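Local coordinates for protein aldehyde dehydrogenase (Listeria monocytogenes, PDB 3K9D) that probably oxidises aldehydes with NAD or NADP as electron acceptor, as a member of the aldehyde dehydrogenase family, at residues A[221-226]-A[364-369]; A[236-241]-A[400-405]; A[250-255]-A[371-376]; A[394-399]-A[431-436]. All blocks are in the same frame, centred on the assembly; numbering follows the deposited sequence.

How the contacts relate
All four contacts are largely buried, so what separates them is their chemistry and their distance from the subunit interface. No other subunit touches contacts 1 and 3, which share two neighbouring strands of the parallel sheet, 223-226 and 374-378, toward its 396-399 end; P223 pairs with I376 through the backbone. Contact 4 starts from the next strand, 396-399, at the sheet's end within the chain. Contacts 2 and 4 both meet the second subunit. Apolar groups and a single hydrogen bond from an asparagine amide hold contact 1, and an imidazole lying against a proline carries contact 2. Contact 3 sets a cysteine beside a histidine, while contact 4 depends on a guanidinium and a water.

Contact 1: A[221-226]-A[364-369]; sequences NGPAFI and DILYHE
With CG anti to its backbone N (chi1 -169°), N221 carries its amide toward E369, while I365 holds CG2 anti to its own backbone N and thereby turns that methyl toward N221 and P223. The N221 amide makes the one polar link across the contact: ND2 donates to E369 O at 2.8 Å, and the bond is nearly straight at 167°. The acceptor lies in the plane of the N221 amide, whereas the donor stands above the carbonyl plane of E369. N221 CB also comes close to this oxygen, 3.3 Å from E369 O. Beside the bond, ND2 of N221 lies 3.7 Å from I365 CG2.

The apolar half belongs to P223. Its ring slides past I365 in the opposite direction, bringing P223 CG to 3.8 Å from I365 CD1. On the neighbouring ring atom, P223 CD faces L366 CD2 at 4.0 Å, so two consecutive helix residues share one proline.

The arrangement joins the end of helix 355-368 to the chain entering strand 223-226, in the parallel sheet of the alpha/beta domain. E369 is the first residue to leave the helix, and its carboxylate turns to R340 and the backbone N of E341. N221 ND2 also bonds S339 O. The carbonyl of the residue just past the helix is thus satisfied by a buried amide whose nitrogen serves two backbone oxygens, which fixes the flip of the amide and ties three pieces of chain together without any charge of its own.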
# COMPACT_ATOMS: atom_id res chain seq x y z
N ASN A 221 -6.49 2.56 -20.92
CA ASN A 221 -6.52 3.25 -22.21
C ASN A 221 -5.44 2.70 -23.14
O ASN A 221 -4.80 3.45 -23.87
CB ASN A 221 -6.41 4.76 -21.98
CG ASN A 221 -6.70 5.58 -23.23
OD1 ASN A 221 -7.51 5.19 -24.08
ND2 ASN A 221 -6.04 6.71 -23.34
N GLY A 222 -5.28 1.38 -23.12
CA GLY A 222 -4.09 0.75 -23.67
C GLY A 222 -3.98 0.77 -25.18
O GLY A 222 -4.87 0.25 -25.85
N PRO A 223 -2.90 1.38 -25.71
CA PRO A 223 -2.57 1.21 -27.14
C PRO A 223 -2.15 -0.22 -27.44
O PRO A 223 -1.58 -0.91 -26.57
CB PRO A 223 -1.38 2.16 -27.36
CG PRO A 223 -1.42 3.11 -26.20
CD PRO A 223 -1.94 2.28 -25.05
N ALA A 224 -2.44 -0.68 -28.66
CA ALA A 224 -1.90 -1.95 -29.17
C ALA A 224 -1.02 -1.66 -30.37
O ALA A 224 -1.51 -1.33 -31.44
CB ALA A 224 -3.02 -2.90 -29.58
N PHE A 225 0.29 -1.78 -30.17
CA PHE A 225 1.27 -1.51 -31.22
C PHE A 225 1.56 -2.81 -31.99
O PHE A 225 2.21 -3.74 -31.49
CB PHE A 225 2.55 -0.86 -30.62
CG PHE A 225 3.68 -0.63 -31.61
CD1 PHE A 225 3.44 -0.28 -32.93
CD2 PHE A 225 5.00 -0.75 -31.19
CE1 PHE A 225 4.48 -0.09 -33.82
CE2 PHE A 225 6.06 -0.55 -32.07
CZ PHE A 225 5.79 -0.22 -33.39
N ILE A 226 1.04 -2.90 -33.21
CA ILE A 226 1.38 -4.01 -34.08
C ILE A 226 2.66 -3.57 -34.77
O ILE A 226 2.61 -2.78 -35.73
CB ILE A 226 0.30 -4.32 -35.12
CG1 ILE A 226 -1.07 -4.52 -34.47
CG2 ILE A 226 0.70 -5.53 -35.96
CD1 ILE A 226 -2.22 -4.72 -35.49
N ASP A 364 2.61 9.46 -24.92
CA ASP A 364 1.74 10.66 -25.03
C ASP A 364 0.26 10.35 -24.77
O ASP A 364 -0.43 11.11 -24.07
CB ASP A 364 1.90 11.33 -26.41
CG ASP A 364 1.54 12.81 -26.41
OD1 ASP A 364 1.48 13.42 -25.32
OD2 ASP A 364 1.32 13.39 -27.50
N ILE A 365 -0.20 9.24 -25.34
CA ILE A 365 -1.53 8.69 -25.09
C ILE A 365 -1.69 8.41 -23.61
O ILE A 365 -2.61 8.94 -22.97
CB ILE A 365 -1.78 7.35 -25.87
CG1 ILE A 365 -2.02 7.61 -27.36
CG2 ILE A 365 -2.96 6.59 -25.32
CD1 ILE A 365 -1.88 6.36 -28.20
N LEU A 366 -0.78 7.60 -23.07
CA LEU A 366 -0.87 7.14 -21.69
C LEU A 366 -0.77 8.26 -20.68
O LEU A 366 -1.52 8.28 -19.71
CB LEU A 366 0.16 6.04 -21.42
CG LEU A 366 -0.08 4.69 -22.12
CD1 LEU A 366 1.18 3.87 -22.09
CD2 LEU A 366 -1.24 3.92 -21.48
N TYR A 367 0.13 9.23 -20.91
CA TYR A 367 0.30 10.32 -19.94
C TYR A 367 -0.92 11.23 -19.83
O TYR A 367 -1.20 11.76 -18.76
CB TYR A 367 1.58 11.12 -20.19
CG TYR A 367 2.82 10.41 -19.69
CD1 TYR A 367 2.88 9.91 -18.39
CD2 TYR A 367 3.93 10.25 -20.51
CE1 TYR A 367 4.02 9.25 -17.92
CE2 TYR A 367 5.07 9.59 -20.06
CZ TYR A 367 5.11 9.10 -18.76
OH TYR A 367 6.24 8.45 -18.32
N HIS A 368 -1.67 11.38 -20.92
CA HIS A 368 -2.98 12.04 -20.84
C HIS A 368 -4.05 11.18 -20.16
O HIS A 368 -4.83 11.68 -19.37
CB HIS A 368 -3.47 12.46 -22.22
CG HIS A 368 -2.72 13.62 -22.79
ND1 HIS A 368 -1.50 13.48 -23.41
CD2 HIS A 368 -3.04 14.93 -22.87
CE1 HIS A 368 -1.09 14.67 -23.83
NE2 HIS A 368 -2.00 15.56 -23.52
N GLU A 369 -4.08 9.89 -20.48
CA GLU A 369 -5.08 8.97 -19.94
C GLU A 369 -4.59 7.53 -20.08
O GLU A 369 -4.23 7.09 -21.18
CB GLU A 369 -6.44 9.17 -20.63
CG GLU A 369 -7.54 8.27 -20.08
CD GLU A 369 -8.95 8.71 -20.46
OE1 GLU A 369 -9.20 9.93 -20.59
OE2 GLU A 369 -9.83 7.83 -20.62

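Contact 2: A[236-241]-A[400-405]; sequences VKHILD and NTPGAL
H238 can be followed outward from helix 232-243 as it passes over P402. Its CB starts beside the backbone of the other segment, 3.6 Å from P402 N. CG is anti to the carbonyl carbon (chi1 -75°), and the ring beyond it lies beside the chain from N400 to P402. CG and CD2 take the proline: P402 CD sits over one ring face, displaced toward the rim, at 3.6 Å from H238 CG. Measured to the centroid of the H238 ring, P402 CD is 3.8 Å away and 21° from the normal, a CH-pi contact. Further along the ring, on the same side as the proline, ND1 of H238 approaches T401 N obliquely at 3.5 Å, and CE1 comes to 3.3 Å from N400 O. The tip, NE2, hydrogen-bonds E451 of the second subunit.

The proline meets the helix backbone as well, since P402 CB also touches H238 O at 3.4 Å. One turn further on, D241 CB approaches P402 CB at 4.3 Å. P402 itself occupies the N-cap position of helix 403-407, so the contact sets the start of that short helix against the flank of helix 232-243.

K237 NZ forms a salt bridge with D241 OD2 at 2.8 Å, on the syn lone pair of that oxygen, and also reaches E451 and E453 of the second subunit. The E451 carboxylate may favour a proton on H238 NE2, while P402 CD backs one face of the ring that presents this nitrogen to the neighbouring subunit.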
# COMPACT_ATOMS: atom_id res chain seq x y z
N VAL A 236 -4.33 -9.24 -35.26
CA VAL A 236 -5.71 -8.84 -35.49
C VAL A 236 -6.70 -9.70 -34.70
O VAL A 236 -7.60 -9.16 -34.06
CB VAL A 236 -6.05 -8.78 -37.01
CG1 VAL A 236 -7.51 -8.48 -37.23
CG2 VAL A 236 -5.20 -7.71 -37.72
N LYS A 237 -6.52 -11.02 -34.72
CA LYS A 237 -7.42 -11.96 -34.02
C LYS A 237 -7.40 -11.70 -32.51
O LYS A 237 -8.44 -11.69 -31.87
CB LYS A 237 -7.00 -13.41 -34.31
CG LYS A 237 -7.81 -14.49 -33.61
CD LYS A 237 -7.07 -15.82 -33.64
CE LYS A 237 -7.81 -16.89 -32.84
NZ LYS A 237 -7.74 -16.64 -31.36
N HIS A 238 -6.21 -11.49 -31.96
CA HIS A 238 -6.06 -11.16 -30.54
C HIS A 238 -6.78 -9.86 -30.15
O HIS A 238 -7.53 -9.83 -29.19
CB HIS A 238 -4.59 -11.13 -30.13
CG HIS A 238 -3.97 -12.49 -30.00
ND1 HIS A 238 -2.60 -12.67 -29.93
CD2 HIS A 238 -4.52 -13.72 -29.92
CE1 HIS A 238 -2.34 -13.96 -29.82
NE2 HIS A 238 -3.48 -14.62 -29.81
N ILE A 239 -6.57 -8.81 -30.93
CA ILE A 239 -7.17 -7.49 -30.66
C ILE A 239 -8.69 -7.60 -30.75
O ILE A 239 -9.41 -7.03 -29.94
CB ILE A 239 -6.62 -6.42 -31.65
CG1 ILE A 239 -5.12 -6.18 -31.39
CG2 ILE A 239 -7.39 -5.09 -31.54
CD1 ILE A 239 -4.41 -5.32 -32.41
N LEU A 240 -9.18 -8.34 -31.75
CA LEU A 240 -10.62 -8.57 -31.89
C LEU A 240 -11.17 -9.45 -30.78
O LEU A 240 -12.24 -9.16 -30.28
CB LEU A 240 -10.97 -9.13 -33.28
CG LEU A 240 -10.61 -8.21 -34.45
CD1 LEU A 240 -11.02 -8.87 -35.75
CD2 LEU A 240 -11.29 -6.85 -34.31
N ASP A 241 -10.43 -10.50 -30.39
CA ASP A 241 -10.83 -11.42 -29.30
C ASP A 241 -11.09 -10.66 -28.01
O ASP A 241 -12.06 -10.94 -27.29
CB ASP A 241 -9.77 -12.49 -29.01
CG ASP A 241 -9.80 -13.66 -30.00
OD1 ASP A 241 -10.78 -13.78 -30.77
OD2 ASP A 241 -8.84 -14.46 -30.01
N ASN A 400 1.90 -10.23 -27.48
CA ASN A 400 1.31 -11.26 -28.36
C ASN A 400 0.11 -11.98 -27.73
O ASN A 400 0.07 -13.21 -27.67
CB ASN A 400 2.38 -12.26 -28.83
CG ASN A 400 3.45 -11.62 -29.69
OD1 ASN A 400 3.20 -10.65 -30.39
ND2 ASN A 400 4.62 -12.19 -29.69
N THR A 401 -0.85 -11.20 -27.27
CA THR A 401 -1.97 -11.76 -26.52
C THR A 401 -3.11 -10.75 -26.64
O THR A 401 -2.84 -9.58 -26.92
CB THR A 401 -1.56 -12.08 -25.01
OG1 THR A 401 -2.43 -13.08 -24.45
CG2 THR A 401 -1.52 -10.84 -24.12
N PRO A 402 -4.37 -11.20 -26.49
CA PRO A 402 -5.50 -10.28 -26.37
C PRO A 402 -5.39 -9.41 -25.11
O PRO A 402 -5.14 -9.94 -24.03
CB PRO A 402 -6.72 -11.21 -26.24
CG PRO A 402 -6.25 -12.58 -26.49
CD PRO A 402 -4.78 -12.62 -26.47
N GLY A 403 -5.60 -8.10 -25.25
CA GLY A 403 -5.47 -7.15 -24.12
C GLY A 403 -6.30 -7.45 -22.88
O GLY A 403 -5.77 -7.50 -21.79
N ALA A 404 -7.61 -7.65 -23.07
CA ALA A 404 -8.55 -7.90 -21.97
C ALA A 404 -8.21 -9.17 -21.21
O ALA A 404 -8.21 -9.20 -19.98
CB ALA A 404 -9.96 -8.01 -22.52
N LEU A 405 -7.90 -10.21 -21.98
CA LEU A 405 -7.66 -11.55 -21.51
C LEU A 405 -6.23 -11.71 -20.98
O LEU A 405 -5.99 -12.47 -20.06
CB LEU A 405 -7.93 -12.53 -22.66
CG LEU A 405 -9.34 -13.06 -23.01
CD1 LEU A 405 -10.49 -12.07 -22.79
CD2 LEU A 405 -9.35 -13.55 -24.46

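Contact 3: A[250-255]-A[371-376]; sequences ICASEQ and AGHTLI
The loop ahead of strand 256-260 belongs to the alpha/beta domain of the aldehyde dehydrogenase fold, in a region that in this family commonly carries the active-site cysteine. Here it lies against the chain around H373 to I376, the two backbones running in roughly the same direction.

C251 and H373 meet first. C251 SG sits between its backbone N and carbonyl carbon (chi1 53°) and comes to 3.2 Å from H373 NE2. The sulfur is at the edge of the imidazole, 4.2 Å from the H373 ring centroid to C251 SG, while C251 O lies over one face near the rim. The other ring nitrogen, H373 ND1, is hydrogen-bonded to T374 OG1 at 2.7 Å. That hydroxyl also touches the loop, as T374 OG1 is 3.7 Å from A252 CB.

Further along the strand the contact turns apolar. E254 and I376 cross at about a right angle, with E254 CG at 3.7 Å from I376 CD1; the bent chain delivers the E254 carboxylate to S242 and to G403 N.

A type I turn from I250 to S253 shapes the loop, and S253 OG donates to I250 O at 2.8 Å, nearly along the C=O axis.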
# COMPACT_ATOMS: atom_id res chain seq x y z
N ILE A 250 -14.08 -4.94 -20.17
CA ILE A 250 -12.87 -5.15 -19.39
C ILE A 250 -11.88 -4.02 -19.68
O ILE A 250 -11.66 -3.68 -20.84
CB ILE A 250 -12.30 -6.57 -19.66
CG1 ILE A 250 -13.28 -7.64 -19.14
CG2 ILE A 250 -10.92 -6.77 -19.00
CD1 ILE A 250 -12.90 -9.07 -19.47
N CYS A 251 -11.30 -3.44 -18.63
CA CYS A 251 -10.40 -2.27 -18.71
C CYS A 251 -9.02 -2.51 -19.33
O CYS A 251 -8.36 -1.57 -19.78
CB CYS A 251 -10.19 -1.70 -17.30
SG CYS A 251 -9.64 -2.98 -16.15
N ALA A 252 -8.57 -3.77 -19.34
CA ALA A 252 -7.29 -4.13 -19.96
C ALA A 252 -7.39 -4.35 -21.50
O ALA A 252 -6.37 -4.56 -22.17
CB ALA A 252 -6.70 -5.34 -19.26
N SER A 253 -8.59 -4.22 -22.04
CA SER A 253 -8.81 -4.28 -23.49
C SER A 253 -8.26 -3.03 -24.19
O SER A 253 -8.14 -1.95 -23.57
CB SER A 253 -10.29 -4.53 -23.81
OG SER A 253 -11.09 -3.40 -23.53
N GLU A 254 -7.92 -3.20 -25.46
CA GLU A 254 -7.28 -2.20 -26.32
C GLU A 254 -8.17 -0.98 -26.54
O GLU A 254 -9.38 -1.11 -26.58
CB GLU A 254 -6.97 -2.82 -27.70
CG GLU A 254 -6.07 -4.06 -27.69
CD GLU A 254 -6.75 -5.39 -27.31
OE1 GLU A 254 -7.96 -5.42 -27.01
OE2 GLU A 254 -6.05 -6.42 -27.31
N GLN A 255 -7.57 0.20 -26.70
CA GLN A 255 -8.35 1.41 -26.99
C GLN A 255 -7.92 2.10 -28.29
O GLN A 255 -8.66 2.90 -28.88
CB GLN A 255 -8.31 2.36 -25.79
CG GLN A 255 -9.08 1.85 -24.58
CD GLN A 255 -10.57 1.78 -24.83
OE1 GLN A 255 -11.11 2.57 -25.61
NE2 GLN A 255 -11.26 0.85 -24.17
N ALA A 371 -2.02 5.94 -18.09
CA ALA A 371 -0.74 5.66 -17.41
C ALA A 371 -0.91 4.74 -16.20
O ALA A 371 -1.86 4.89 -15.42
CB ALA A 371 -0.05 6.97 -16.99
N GLY A 372 -0.02 3.77 -16.07
CA GLY A 372 -0.14 2.81 -14.99
C GLY A 372 -0.96 1.57 -15.27
O GLY A 372 -0.81 0.58 -14.57
N HIS A 373 -1.85 1.60 -16.26
CA HIS A 373 -2.68 0.43 -16.52
C HIS A 373 -1.98 -0.55 -17.49
O HIS A 373 -1.05 -1.25 -17.10
CB HIS A 373 -4.10 0.81 -16.98
CG HIS A 373 -5.15 -0.22 -16.62
ND1 HIS A 373 -4.98 -1.57 -16.85
CD2 HIS A 373 -6.37 -0.09 -16.06
CE1 HIS A 373 -6.04 -2.23 -16.42
NE2 HIS A 373 -6.90 -1.35 -15.94
N THR A 374 -2.43 -0.57 -18.75
CA THR A 374 -2.03 -1.59 -19.74
C THR A 374 -1.58 -0.95 -21.06
O THR A 374 -2.07 0.11 -21.44
CB THR A 374 -3.23 -2.54 -20.05
OG1 THR A 374 -3.81 -3.00 -18.83
CG2 THR A 374 -2.79 -3.75 -20.84
N LEU A 375 -0.61 -1.59 -21.73
CA LEU A 375 -0.28 -1.36 -23.13
C LEU A 375 -0.03 -2.75 -23.73
O LEU A 375 0.43 -3.65 -23.03
CB LEU A 375 0.96 -0.45 -23.28
CG LEU A 375 1.51 -0.17 -24.69
CD1 LEU A 375 2.04 1.22 -24.83
CD2 LEU A 375 2.61 -1.16 -25.07
N ILE A 376 -0.37 -2.93 -25.00
CA ILE A 376 -0.24 -4.22 -25.68
C ILE A 376 0.72 -4.03 -26.86
O ILE A 376 0.71 -3.00 -27.51
CB ILE A 376 -1.62 -4.78 -26.15
CG1 ILE A 376 -2.66 -4.80 -25.01
CG2 ILE A 376 -1.48 -6.19 -26.76
CD1 ILE A 376 -3.58 -3.56 -24.95

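Contact 4: A[394-399]-A[431-436]; sequences VSRLLV and SDNIGP
This is a buried polar contact between the chain at the corner leading into strand 396-399, the edge of the parallel sheet within the chain, and the loop that leads into strand 440-447. R396 and N433 carry it. The guanidinium presents itself side-on and closes two nitrogens on a single oxygen: NE of R396 donates to N433 OD1 at 2.8 Å, and NH2 donates to the same N433 OD1 at 2.7 Å. Both donors lie in the carbonyl plane of the amide, and the two flat groups are nearly coplanar, 22° apart. Chi3 of R396 is bent (54°), which places NE; NE and NH2 form the edge that meets N433.

The amide is held from behind as well, because N433 ND2 donates to V415 O and G407 O; its flip is therefore determined. R396 NH1 donates to G421 O, so these bonds of the guanidinium go to neutral oxygens. Beside the pair, S395 OG packs against S431 CB at 3.4 Å while bonding G372 O. A water spans the backbones, 2.7 Å from S395 O and 2.8 Å from S431 O.

Around this site the chain meets its partner subunit. D432 forms a salt bridge with R444 of the second subunit, and S431 OG bonds I442 O of that subunit. Strand 396-399 pairs inwardly with 374-378 and outwardly, in parallel, with a strand of the second subunit, while L397 and V399 pack on helix 382-391.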
# COMPACT_ATOMS: atom_id res chain seq x y z
N VAL A 394 3.28 1.87 -17.78
CA VAL A 394 2.17 0.96 -17.45
C VAL A 394 2.61 -0.02 -16.38
O VAL A 394 3.80 -0.13 -16.11
CB VAL A 394 1.64 0.15 -18.69
CG1 VAL A 394 1.03 1.08 -19.74
CG2 VAL A 394 2.72 -0.74 -19.28
N SER A 395 1.66 -0.72 -15.78
CA SER A 395 1.98 -1.76 -14.80
C SER A 395 1.93 -3.15 -15.39
O SER A 395 2.52 -4.09 -14.85
CB SER A 395 1.04 -1.66 -13.61
OG SER A 395 1.15 -0.38 -13.01
N ARG A 396 1.21 -3.29 -16.50
CA ARG A 396 1.16 -4.57 -17.20
C ARG A 396 1.36 -4.32 -18.69
O ARG A 396 0.60 -3.59 -19.31
CB ARG A 396 -0.15 -5.35 -16.89
CG ARG A 396 -1.44 -4.57 -17.13
CD ARG A 396 -2.67 -5.12 -16.41
NE ARG A 396 -2.50 -5.28 -14.97
CZ ARG A 396 -2.43 -4.30 -14.07
NH1 ARG A 396 -2.49 -3.02 -14.41
NH2 ARG A 396 -2.28 -4.61 -12.78
N LEU A 397 2.41 -4.90 -19.25
CA LEU A 397 2.65 -4.78 -20.68
C LEU A 397 2.49 -6.13 -21.36
O LEU A 397 3.23 -7.07 -21.11
CB LEU A 397 4.02 -4.16 -20.97
CG LEU A 397 4.13 -3.31 -22.23
CD1 LEU A 397 5.32 -2.40 -22.08
CD2 LEU A 397 4.28 -4.15 -23.48
N LEU A 398 1.52 -6.20 -22.25
CA LEU A 398 1.15 -7.49 -22.82
C LEU A 398 1.80 -7.72 -24.17
O LEU A 398 1.82 -6.84 -25.01
CB LEU A 398 -0.36 -7.60 -22.87
CG LEU A 398 -1.00 -7.29 -21.52
CD1 LEU A 398 -2.48 -7.23 -21.69
CD2 LEU A 398 -0.59 -8.27 -20.42
N VAL A 399 2.38 -8.92 -24.33
CA VAL A 399 3.05 -9.28 -25.57
C VAL A 399 2.31 -10.45 -26.23
O VAL A 399 2.12 -11.50 -25.62
CB VAL A 399 4.55 -9.62 -25.34
CG1 VAL A 399 5.25 -9.87 -26.67
CG2 VAL A 399 5.26 -8.48 -24.57
N SER A 431 0.73 -1.71 -8.06
CA SER A 431 0.71 -1.99 -9.49
C SER A 431 0.32 -3.45 -9.73
O SER A 431 0.33 -3.93 -10.87
CB SER A 431 2.10 -1.73 -10.09
OG SER A 431 3.07 -2.53 -9.42
N ASP A 432 -0.02 -4.16 -8.66
CA ASP A 432 -0.25 -5.59 -8.78
C ASP A 432 -1.61 -5.91 -9.38
O ASP A 432 -2.56 -5.12 -9.29
CB ASP A 432 -0.07 -6.31 -7.44
CG ASP A 432 1.33 -6.10 -6.84
OD1 ASP A 432 2.28 -5.80 -7.59
OD2 ASP A 432 1.46 -6.24 -5.62
N ASN A 433 -1.67 -7.07 -10.04
CA ASN A 433 -2.93 -7.78 -10.21
C ASN A 433 -3.14 -8.38 -8.85
O ASN A 433 -2.38 -9.24 -8.41
CB ASN A 433 -2.78 -8.90 -11.24
CG ASN A 433 -2.94 -8.42 -12.68
OD1 ASN A 433 -2.60 -7.29 -13.02
ND2 ASN A 433 -3.46 -9.29 -13.53
N ILE A 434 -4.15 -7.91 -8.14
CA ILE A 434 -4.11 -8.19 -6.73
C ILE A 434 -4.79 -9.49 -6.32
O ILE A 434 -5.71 -9.99 -7.00
CB ILE A 434 -4.42 -6.95 -5.84
CG1 ILE A 434 -5.91 -6.68 -5.73
CG2 ILE A 434 -3.58 -5.75 -6.26
CD1 ILE A 434 -6.41 -7.06 -4.37
N GLY A 435 -4.23 -10.07 -5.26
CA GLY A 435 -4.66 -11.35 -4.74
C GLY A 435 -4.40 -11.41 -3.25
O GLY A 435 -4.29 -10.36 -2.61
N PRO A 436 -4.28 -12.63 -2.70
CA PRO A 436 -4.06 -12.89 -1.26
C PRO A 436 -2.92 -12.11 -0.63
O PRO A 436 -3.08 -11.55 0.46
CB PRO A 436 -3.76 -14.39 -1.23
CG PRO A 436 -4.56 -14.93 -2.36
CD PRO A 436 -4.39 -13.89 -3.46
O HOH W 1 1.87 -5.47 -12.64